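Local coordinates for protein LAIR1 ecotodomain from MGD21 antibody (Homo sapiens, PDB 7JZK) that forms the immunoglobulin-like ectodomain of the collagen receptor LAIR1, taken from its insertion in an antibody, and binds the V2 domain of a Plasmodium RIFIN, at residues Pro4-Ser9 against Cys78-Ser83; Thr23-Gly28 against Glu58-Phe63. One frame throughout, in Å; residues are numbered along the deposited sequence.

How the contacts relate
Both contacts lie in one immunoglobulin domain, their centres about 9 Å apart. Along the chain the order is 4-9, 23-28, 58-63, 78-83, so contact 2 falls between the two halves of contact 1. Three of the four segments belong to one antiparallel sheet, in which strands 7-11, 22-28 and 58-65 are successive neighbours; 78-83 belongs to the facing sheet. Contact 2 is therefore pairing within a sheet, whereas contact 1 spans the sandwich. The Cys-26 to Cys-78 disulfide joins one to the other, and Ser-9 O probably accepts a hydrogen bond from Val-25 N. Together they tie the two sheets of the sandwich, and 58-63 and 78-83 each carry residues that touch the RIFIN chain.

Contact 1 (Pro4-Ser9 against Cys78-Ser83); sequences PRPSIS and CIYYKS
The Tyr-80 ring is approached at its rim by the 4-9 segment: Pro-6 CB meets CD1 in the ring plane at 3.6 Å, and Lys-82 CB from its own strand also lies in that plane. Pro-6 CG touches CD1 as well, and its CD reaches CE1, so the pyrrolidine lies obliquely along one flank of the phenol instead of stacking on it. The ring stands here because CG takes the crowded position between backbone N and carbonyl carbon (chi1 66°). At its tip, Tyr-80 OH donates to Pro-4 O at 2.6 Å, in the carbonyl plane and on a lone pair, with a C=O...O angle of 134°. Pro-4 CD sits 3.2 Å from the same OH, the proline crossing the phenol at about a right angle; Pro-4 N has no hydrogen to offer. Pro-29, Leu-3 and Val-32 also pack on the tyrosine.

Farther along, Ile-8 closes on Cys-78. Its CG1 is anti to the backbone N (chi1 169°) and the chain then turns, so that CB and CD1 both touch Cys-78 SG, CD1 at 3.4 Å. That sulfur is bonded to Cys-26 SG, making the isoleucine a flank of the intersheet disulfide; Leu-93 and Phe-24 pack on the same side chain. Pro-6 CB lies 4.4 Å from Cys-78 CB, bridging the sulfur and phenol ends.

No backbone hydrogen bond joins 4-9 to 78-83, as expected for strands from opposite sheets of an immunoglobulin sandwich. A single phenol bond gives direction to an otherwise apolar seam: it satisfies a loop carbonyl, fixes the rotation of the hydroxyl, and ties the N-terminal approach to strand 7-11 onto strand 74-82.

Contact 2 (Thr23-Gly28 against Glu58-Phe63); sequences TFVCRG and ESEARF
A charged chain of Arg-27, Glu-60 and Arg-62 runs across one face of this strand pair without any guanidinium N-H pointing at a Glu-60 oxygen. Glu-60, its CG in the crowded position (chi1 79°) and its chain extended beyond, sends OE1 over one face of the Arg-62 guanidinium, 3.4 Å from NE and offset toward the rim. Its OE2 lies a long 3.8 Å from Arg-27 NE, again well out of plane, so both pairings are probably electrostatic. Val-25 sits amid these groups. Its CG1 lies over the centre of one face of the Arg-27 guanidinium, 3.8 Å above the plane, and also meets Glu-60 OE2; CG2 touches the edge of the Arg-62 guanidinium, 3.6 Å from NE. The directed bonds of the arginines go elsewhere: Arg-27 NH2 to Ser-9 OG, Arg-62 NH2 to Glu-11 in a salt bridge.

Beneath this face the backbones pair antiparallel, the segment axes at 157°. Phe-24 with Phe-63, Cys-26 with Ala-61 and Gly-28 with Ser-59 are hydrogen-bonded pairs, two bonds each. Cys-26 N to Ala-61 O is the straightest, 2.9 Å at 173°, nearly along the C=O axis, while Ser-59 N approaches Gly-28 O from above the carbonyl plane.

On the buried face, Cys-26 SG rests obliquely near the Phe-63 ring, 3.7 Å from CE1. The Phe-24 ring leads away to meet Phe-76.

These are the paired B and E strands of an immunoglobulin sheet ordered 7-11, 22-28, 58-65, 52-55 (A, B, E, D). Phe-35 of strand 34-38 in the facing sheet packs on Cys-26, Ala-61 and Phe-63; Cys-26 is the B-strand half of the intersheet disulfide to Cys-78, and Phe-63 also packs on Phe-79 of the RIFIN chain.

Contact 1 (Pro4-Ser9 against Cys78-Ser83)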
ATOM      1  N   PRO A   4     -22.335  -7.469  -8.905  1.00 52.34           N
ATOM      2  CA  PRO A   4     -21.883  -8.361  -9.977  1.00 51.91           C
ATOM      3  C   PRO A   4     -20.365  -8.422 -10.052  1.00 52.01           C
ATOM      4  O   PRO A   4     -19.657  -7.514  -9.616  1.00 53.39           O
ATOM      5  CB  PRO A   4     -22.492  -7.747 -11.249  1.00 48.23           C
ATOM      6  CG  PRO A   4     -22.769  -6.336 -10.907  1.00 48.61           C
ATOM      7  CD  PRO A   4     -23.028  -6.272  -9.419  1.00 50.97           C
ATOM      8  N   ARG A   5     -19.863  -9.511 -10.620  1.00 49.69           N
ATOM      9  CA  ARG A   5     -18.425  -9.699 -10.665  1.00 46.01           C
ATOM     10  C   ARG A   5     -17.821  -8.710 -11.653  1.00 47.66           C
ATOM     11  O   ARG A   5     -18.375  -8.517 -12.739  1.00 47.35           O
ATOM     12  CB  ARG A   5     -18.064 -11.141 -11.047  1.00 45.34           C
ATOM     13  CG  ARG A   5     -16.630 -11.542 -10.624  1.00 48.80           C
ATOM     14  CD  ARG A   5     -16.576 -12.891  -9.952  1.00 41.72           C
ATOM     15  NE  ARG A   5     -16.574 -13.955 -10.941  1.00 53.04           N
ATOM     16  CZ  ARG A   5     -15.475 -14.584 -11.348  1.00 50.10           C
ATOM     17  NH1 ARG A   5     -14.292 -14.256 -10.824  1.00 46.24           N
ATOM     18  NH2 ARG A   5     -15.561 -15.545 -12.265  1.00 41.61           N
ATOM     19  N   PRO A   6     -16.745  -8.016 -11.300  1.00 49.04           N
ATOM     20  CA  PRO A   6     -16.085  -7.145 -12.270  1.00 41.40           C
ATOM     21  C   PRO A   6     -15.292  -8.001 -13.240  1.00 37.64           C
ATOM     22  O   PRO A   6     -15.011  -9.169 -12.976  1.00 35.32           O
ATOM     23  CB  PRO A   6     -15.167  -6.273 -11.412  1.00 41.75           C
ATOM     24  CG  PRO A   6     -14.914  -7.058 -10.172  1.00 38.63           C
ATOM     25  CD  PRO A   6     -16.053  -8.032  -9.995  1.00 44.91           C
ATOM     26  N   SER A   7     -14.900  -7.390 -14.358  1.00 38.86           N
ATOM     27  CA  SER A   7     -14.084  -8.080 -15.346  1.00 40.53           C
ATOM     28  C   SER A   7     -12.838  -7.245 -15.624  1.00 38.04           C
ATOM     29  O   SER A   7     -12.834  -6.023 -15.449  1.00 40.30           O
ATOM     30  CB  SER A   7     -14.839  -8.328 -16.668  1.00 34.64           C
ATOM     31  OG  SER A   7     -14.804  -7.185 -17.519  1.00 37.73           O
ATOM     32  N   ILE A   8     -11.778  -7.919 -16.048  1.00 36.14           N
ATOM     33  CA  ILE A   8     -10.493  -7.295 -16.327  1.00 42.02           C
ATOM     34  C   ILE A   8     -10.130  -7.636 -17.759  1.00 42.04           C
ATOM     35  O   ILE A   8     -10.301  -8.784 -18.184  1.00 39.86           O
ATOM     36  CB  ILE A   8      -9.405  -7.789 -15.339  1.00 38.33           C
ATOM     37  CG1 ILE A   8      -7.990  -7.383 -15.754  1.00 46.85           C
ATOM     38  CG2 ILE A   8      -9.450  -9.288 -15.123  1.00 36.76           C
ATOM     39  CD1 ILE A   8      -7.655  -5.952 -15.569  1.00 46.98           C
ATOM     40  N   SER A   9      -9.630  -6.641 -18.495  1.00 41.64           N
ATOM     41  CA  SER A   9      -9.121  -6.856 -19.846  1.00 48.78           C
ATOM     42  C   SER A   9      -7.839  -6.049 -20.002  1.00 50.40           C
ATOM     43  O   SER A   9      -7.578  -5.132 -19.228  1.00 52.89           O
ATOM     44  CB  SER A   9     -10.147  -6.468 -20.931  1.00 49.93           C
ATOM     45  OG  SER A   9     -10.947  -5.359 -20.530  1.00 58.72           O
ATOM     46  N   CYS A  78      -9.305  -7.397 -10.888  1.00 35.86           N
ATOM     47  CA  CYS A  78     -10.015  -6.209 -10.441  1.00 37.03           C
ATOM     48  C   CYS A  78     -10.937  -6.530  -9.281  1.00 37.60           C
ATOM     49  O   CYS A  78     -11.404  -7.661  -9.105  1.00 36.72           O
ATOM     50  CB  CYS A  78     -10.841  -5.559 -11.562  1.00 40.34           C
ATOM     51  SG  CYS A  78      -9.952  -5.272 -13.120  1.00 64.78           S
ATOM     52  N   ILE A  79     -11.168  -5.511  -8.468  1.00 42.94           N
ATOM     53  CA  ILE A  79     -12.190  -5.587  -7.440  1.00 44.57           C
ATOM     54  C   ILE A  79     -12.690  -4.169  -7.238  1.00 44.51           C
ATOM     55  O   ILE A  79     -11.944  -3.205  -7.395  1.00 44.21           O
ATOM     56  CB  ILE A  79     -11.643  -6.220  -6.140  1.00 42.98           C
ATOM     57  CG1 ILE A  79     -12.756  -6.441  -5.116  1.00 38.65           C
ATOM     58  CG2 ILE A  79     -10.555  -5.372  -5.555  1.00 36.05           C
ATOM     59  CD1 ILE A  79     -12.263  -7.106  -3.869  1.00 35.22           C
ATOM     60  N   TYR A  80     -13.967  -4.022  -6.949  1.00 43.44           N
ATOM     61  CA  TYR A  80     -14.477  -2.676  -6.810  1.00 42.18           C
ATOM     62  C   TYR A  80     -15.253  -2.572  -5.517  1.00 39.74           C
ATOM     63  O   TYR A  80     -15.662  -3.576  -4.925  1.00 39.30           O
ATOM     64  CB  TYR A  80     -15.339  -2.251  -8.000  1.00 44.04           C
ATOM     65  CG  TYR A  80     -16.624  -3.018  -8.159  1.00 49.22           C
ATOM     66  CD1 TYR A  80     -16.693  -4.104  -9.015  1.00 48.78           C
ATOM     67  CD2 TYR A  80     -17.779  -2.639  -7.479  1.00 46.62           C
ATOM     68  CE1 TYR A  80     -17.847  -4.796  -9.176  1.00 47.42           C
ATOM     69  CE2 TYR A  80     -18.937  -3.334  -7.628  1.00 45.84           C
ATOM     70  CZ  TYR A  80     -18.974  -4.414  -8.476  1.00 51.48           C
ATOM     71  OH  TYR A  80     -20.152  -5.120  -8.639  1.00 48.21           O
ATOM     72  N   TYR A  81     -15.403  -1.337  -5.068  1.00 41.14           N
ATOM     73  CA  TYR A  81     -16.094  -1.027  -3.828  1.00 49.29           C
ATOM     74  C   TYR A  81     -17.352  -0.244  -4.150  1.00 46.84           C
ATOM     75  O   TYR A  81     -17.286   0.779  -4.824  1.00 47.41           O
ATOM     76  CB  TYR A  81     -15.184  -0.229  -2.876  1.00 47.87           C
ATOM     77  CG  TYR A  81     -15.725  -0.101  -1.455  1.00 47.26           C
ATOM     78  CD1 TYR A  81     -15.578  -1.120  -0.539  1.00 45.46           C
ATOM     79  CD2 TYR A  81     -16.392   1.044  -1.029  1.00 49.43           C
ATOM     80  CE1 TYR A  81     -16.096  -1.007   0.758  1.00 47.60           C
ATOM     81  CE2 TYR A  81     -16.902   1.153   0.269  1.00 44.19           C
ATOM     82  CZ  TYR A  81     -16.745   0.133   1.148  1.00 47.49           C
ATOM     83  OH  TYR A  81     -17.228   0.260   2.425  1.00 46.03           O
ATOM     84  N   LYS A  82     -18.494  -0.735  -3.692  1.00 50.87           N
ATOM     85  CA  LYS A  82     -19.757  -0.055  -3.950  1.00 52.61           C
ATOM     86  C   LYS A  82     -20.772  -0.421  -2.882  1.00 51.18           C
ATOM     87  O   LYS A  82     -20.824  -1.567  -2.442  1.00 53.79           O
ATOM     88  CB  LYS A  82     -20.194  -0.417  -5.379  1.00 50.14           C
ATOM     89  CG  LYS A  82     -21.197   0.458  -6.087  1.00 52.80           C
ATOM     90  CD  LYS A  82     -22.618  -0.065  -6.106  1.00 56.94           C
ATOM     91  CE  LYS A  82     -23.103   0.036  -7.560  1.00 56.01           C
ATOM     92  NZ  LYS A  82     -24.304  -0.757  -7.948  1.00 57.27           N
ATOM     93  N   SER A  83     -21.543   0.574  -2.447  1.00 51.34           N
ATOM     94  CA  SER A  83     -22.563   0.401  -1.414  1.00 54.42           C
ATOM     95  C   SER A  83     -21.996  -0.273  -0.158  1.00 54.85           C
ATOM     96  O   SER A  83     -22.515  -1.273   0.334  1.00 55.33           O
ATOM     97  CB  SER A  83     -23.759  -0.366  -1.980  1.00 54.58           C
ATOM     98  OG  SER A  83     -24.014   0.019  -3.324  1.00 49.99           O
TER

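Contact 2 (Thr23-Gly28 against Glu58-Phe63)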
ATOM      1  N   THR A  23      -2.590  -1.403 -20.996  1.00 48.10           N
ATOM      2  CA  THR A  23      -3.614  -0.827 -20.130  1.00 50.94           C
ATOM      3  C   THR A  23      -4.587  -1.901 -19.656  1.00 55.00           C
ATOM      4  O   THR A  23      -5.198  -2.602 -20.473  1.00 50.67           O
ATOM      5  CB  THR A  23      -4.389   0.288 -20.839  1.00 49.01           C
ATOM      6  OG1 THR A  23      -3.469   1.149 -21.523  1.00 52.72           O
ATOM      7  CG2 THR A  23      -5.172   1.103 -19.813  1.00 43.95           C
ATOM      8  N   PHE A  24      -4.754  -2.002 -18.339  1.00 53.01           N
ATOM      9  CA  PHE A  24      -5.746  -2.884 -17.744  1.00 50.78           C
ATOM     10  C   PHE A  24      -7.023  -2.091 -17.558  1.00 47.63           C
ATOM     11  O   PHE A  24      -7.012  -1.032 -16.925  1.00 48.13           O
ATOM     12  CB  PHE A  24      -5.258  -3.421 -16.394  1.00 48.57           C
ATOM     13  CG  PHE A  24      -4.024  -4.256 -16.495  1.00 44.52           C
ATOM     14  CD1 PHE A  24      -2.785  -3.705 -16.265  1.00 45.53           C
ATOM     15  CD2 PHE A  24      -4.105  -5.578 -16.873  1.00 47.54           C
ATOM     16  CE1 PHE A  24      -1.643  -4.458 -16.385  1.00 44.73           C
ATOM     17  CE2 PHE A  24      -2.974  -6.346 -16.983  1.00 45.23           C
ATOM     18  CZ  PHE A  24      -1.734  -5.780 -16.747  1.00 46.24           C
ATOM     19  N   VAL A  25      -8.118  -2.625 -18.087  1.00 53.88           N
ATOM     20  CA  VAL A  25      -9.445  -2.017 -18.030  1.00 53.02           C
ATOM     21  C   VAL A  25     -10.309  -2.872 -17.119  1.00 48.16           C
ATOM     22  O   VAL A  25     -10.511  -4.070 -17.374  1.00 41.71           O
ATOM     23  CB  VAL A  25     -10.081  -1.889 -19.425  1.00 56.62           C
ATOM     24  CG1 VAL A  25     -11.388  -1.106 -19.344  1.00 53.31           C
ATOM     25  CG2 VAL A  25      -9.105  -1.237 -20.408  1.00 52.31           C
ATOM     26  N   CYS A  26     -10.766  -2.263 -16.034  1.00 47.17           N
ATOM     27  CA  CYS A  26     -11.627  -2.895 -15.053  1.00 50.84           C
ATOM     28  C   CYS A  26     -13.049  -2.395 -15.254  1.00 53.63           C
ATOM     29  O   CYS A  26     -13.282  -1.181 -15.291  1.00 51.36           O
ATOM     30  CB  CYS A  26     -11.148  -2.568 -13.643  1.00 49.11           C
ATOM     31  SG  CYS A  26      -9.570  -3.272 -13.236  1.00 57.29           S
ATOM     32  N   ARG A  27     -13.988  -3.319 -15.409  1.00 54.51           N
ATOM     33  CA  ARG A  27     -15.379  -2.963 -15.654  1.00 54.47           C
ATOM     34  C   ARG A  27     -16.277  -3.551 -14.586  1.00 49.29           C
ATOM     35  O   ARG A  27     -16.125  -4.717 -14.202  1.00 45.31           O
ATOM     36  CB  ARG A  27     -15.837  -3.396 -17.034  1.00 52.42           C
ATOM     37  CG  ARG A  27     -15.361  -2.433 -18.101  1.00 59.51           C
ATOM     38  CD  ARG A  27     -15.998  -2.722 -19.430  1.00 65.07           C
ATOM     39  NE  ARG A  27     -15.048  -2.649 -20.542  1.00 70.24           N
ATOM     40  CZ  ARG A  27     -14.076  -3.524 -20.791  1.00 79.28           C
ATOM     41  NH1 ARG A  27     -13.284  -3.344 -21.843  1.00 80.40           N
ATOM     42  NH2 ARG A  27     -13.873  -4.567 -19.991  1.00 84.78           N
ATOM     43  N   GLY A  28     -17.191  -2.708 -14.112  1.00 48.75           N
ATOM     44  CA  GLY A  28     -18.203  -3.089 -13.160  1.00 54.37           C
ATOM     45  C   GLY A  28     -19.522  -2.368 -13.415  1.00 58.93           C
ATOM     46  O   GLY A  28     -19.795  -1.853 -14.517  1.00 56.42           O
ATOM     47  N   GLU A  58     -22.768   0.300 -17.103  1.00 70.98           N
ATOM     48  CA  GLU A  58     -21.390  -0.186 -17.069  1.00 70.40           C
ATOM     49  C   GLU A  58     -20.395   0.956 -16.911  1.00 70.31           C
ATOM     50  O   GLU A  58     -20.379   1.897 -17.710  1.00 71.23           O
ATOM     51  CB  GLU A  58     -21.075  -0.993 -18.331  1.00 71.18           C
ATOM     52  CG  GLU A  58     -21.741  -2.353 -18.266  1.00 86.54           C
ATOM     53  CD  GLU A  58     -21.148  -3.386 -19.194  1.00 99.59           C
ATOM     54  OE1 GLU A  58     -20.063  -3.133 -19.773  1.00 95.85           O
ATOM     55  OE2 GLU A  58     -21.790  -4.451 -19.346  1.00 99.26           O
ATOM     56  N   SER A  59     -19.539   0.845 -15.879  1.00 64.76           N
ATOM     57  CA  SER A  59     -18.491   1.827 -15.615  1.00 65.46           C
ATOM     58  C   SER A  59     -17.146   1.137 -15.616  1.00 61.65           C
ATOM     59  O   SER A  59     -17.044  -0.074 -15.379  1.00 62.90           O
ATOM     60  CB  SER A  59     -18.671   2.581 -14.273  1.00 60.76           C
ATOM     61  OG  SER A  59     -18.530   1.731 -13.149  1.00 60.02           O
ATOM     62  N   GLU A  60     -16.112   1.922 -15.876  1.00 54.22           N
ATOM     63  CA  GLU A  60     -14.803   1.337 -16.031  1.00 57.69           C
ATOM     64  C   GLU A  60     -13.759   2.243 -15.410  1.00 58.99           C
ATOM     65  O   GLU A  60     -14.009   3.413 -15.108  1.00 60.09           O
ATOM     66  CB  GLU A  60     -14.471   1.093 -17.506  1.00 59.36           C
ATOM     67  CG  GLU A  60     -14.040   2.344 -18.230  1.00 62.17           C
ATOM     68  CD  GLU A  60     -13.540   2.067 -19.636  1.00 61.94           C
ATOM     69  OE1 GLU A  60     -12.766   2.895 -20.175  1.00 63.82           O
ATOM     70  OE2 GLU A  60     -13.910   1.011 -20.196  1.00 65.36           O
ATOM     71  N   ALA A  61     -12.587   1.656 -15.206  1.00 52.45           N
ATOM     72  CA  ALA A  61     -11.417   2.357 -14.715  1.00 48.42           C
ATOM     73  C   ALA A  61     -10.219   1.764 -15.430  1.00 49.88           C
ATOM     74  O   ALA A  61     -10.188   0.560 -15.712  1.00 49.30           O
ATOM     75  CB  ALA A  61     -11.254   2.231 -13.203  1.00 43.57           C
ATOM     76  N   ARG A  62      -9.236   2.607 -15.717  1.00 40.70           N
ATOM     77  CA  ARG A  62      -8.096   2.209 -16.520  1.00 46.96           C
ATOM     78  C   ARG A  62      -6.814   2.385 -15.714  1.00 47.48           C
ATOM     79  O   ARG A  62      -6.614   3.429 -15.082  1.00 38.76           O
ATOM     80  CB  ARG A  62      -8.059   3.068 -17.782  1.00 49.86           C
ATOM     81  CG  ARG A  62      -9.329   2.908 -18.583  1.00 53.22           C
ATOM     82  CD  ARG A  62      -9.221   3.431 -19.992  1.00 54.45           C
ATOM     83  NE  ARG A  62      -9.478   2.306 -20.873  1.00 61.13           N
ATOM     84  CZ  ARG A  62      -9.907   2.399 -22.119  1.00 60.21           C
ATOM     85  NH1 ARG A  62     -10.143   3.589 -22.662  1.00 62.04           N
ATOM     86  NH2 ARG A  62     -10.106   1.287 -22.818  1.00 63.79           N
ATOM     87  N   PHE A  63      -5.943   1.374 -15.748  1.00 51.60           N
ATOM     88  CA  PHE A  63      -4.628   1.419 -15.102  1.00 42.45           C
ATOM     89  C   PHE A  63      -3.612   1.170 -16.202  1.00 45.07           C
ATOM     90  O   PHE A  63      -3.591   0.079 -16.779  1.00 45.22           O
ATOM     91  CB  PHE A  63      -4.493   0.360 -14.001  1.00 39.34           C
ATOM     92  CG  PHE A  63      -5.601   0.388 -12.976  1.00 44.42           C
ATOM     93  CD1 PHE A  63      -6.828  -0.220 -13.236  1.00 44.97           C
ATOM     94  CD2 PHE A  63      -5.415   0.998 -11.746  1.00 41.98           C
ATOM     95  CE1 PHE A  63      -7.834  -0.196 -12.308  1.00 40.26           C
ATOM     96  CE2 PHE A  63      -6.434   1.016 -10.813  1.00 41.03           C
ATOM     97  CZ  PHE A  63      -7.642   0.415 -11.103  1.00 40.91           C
TER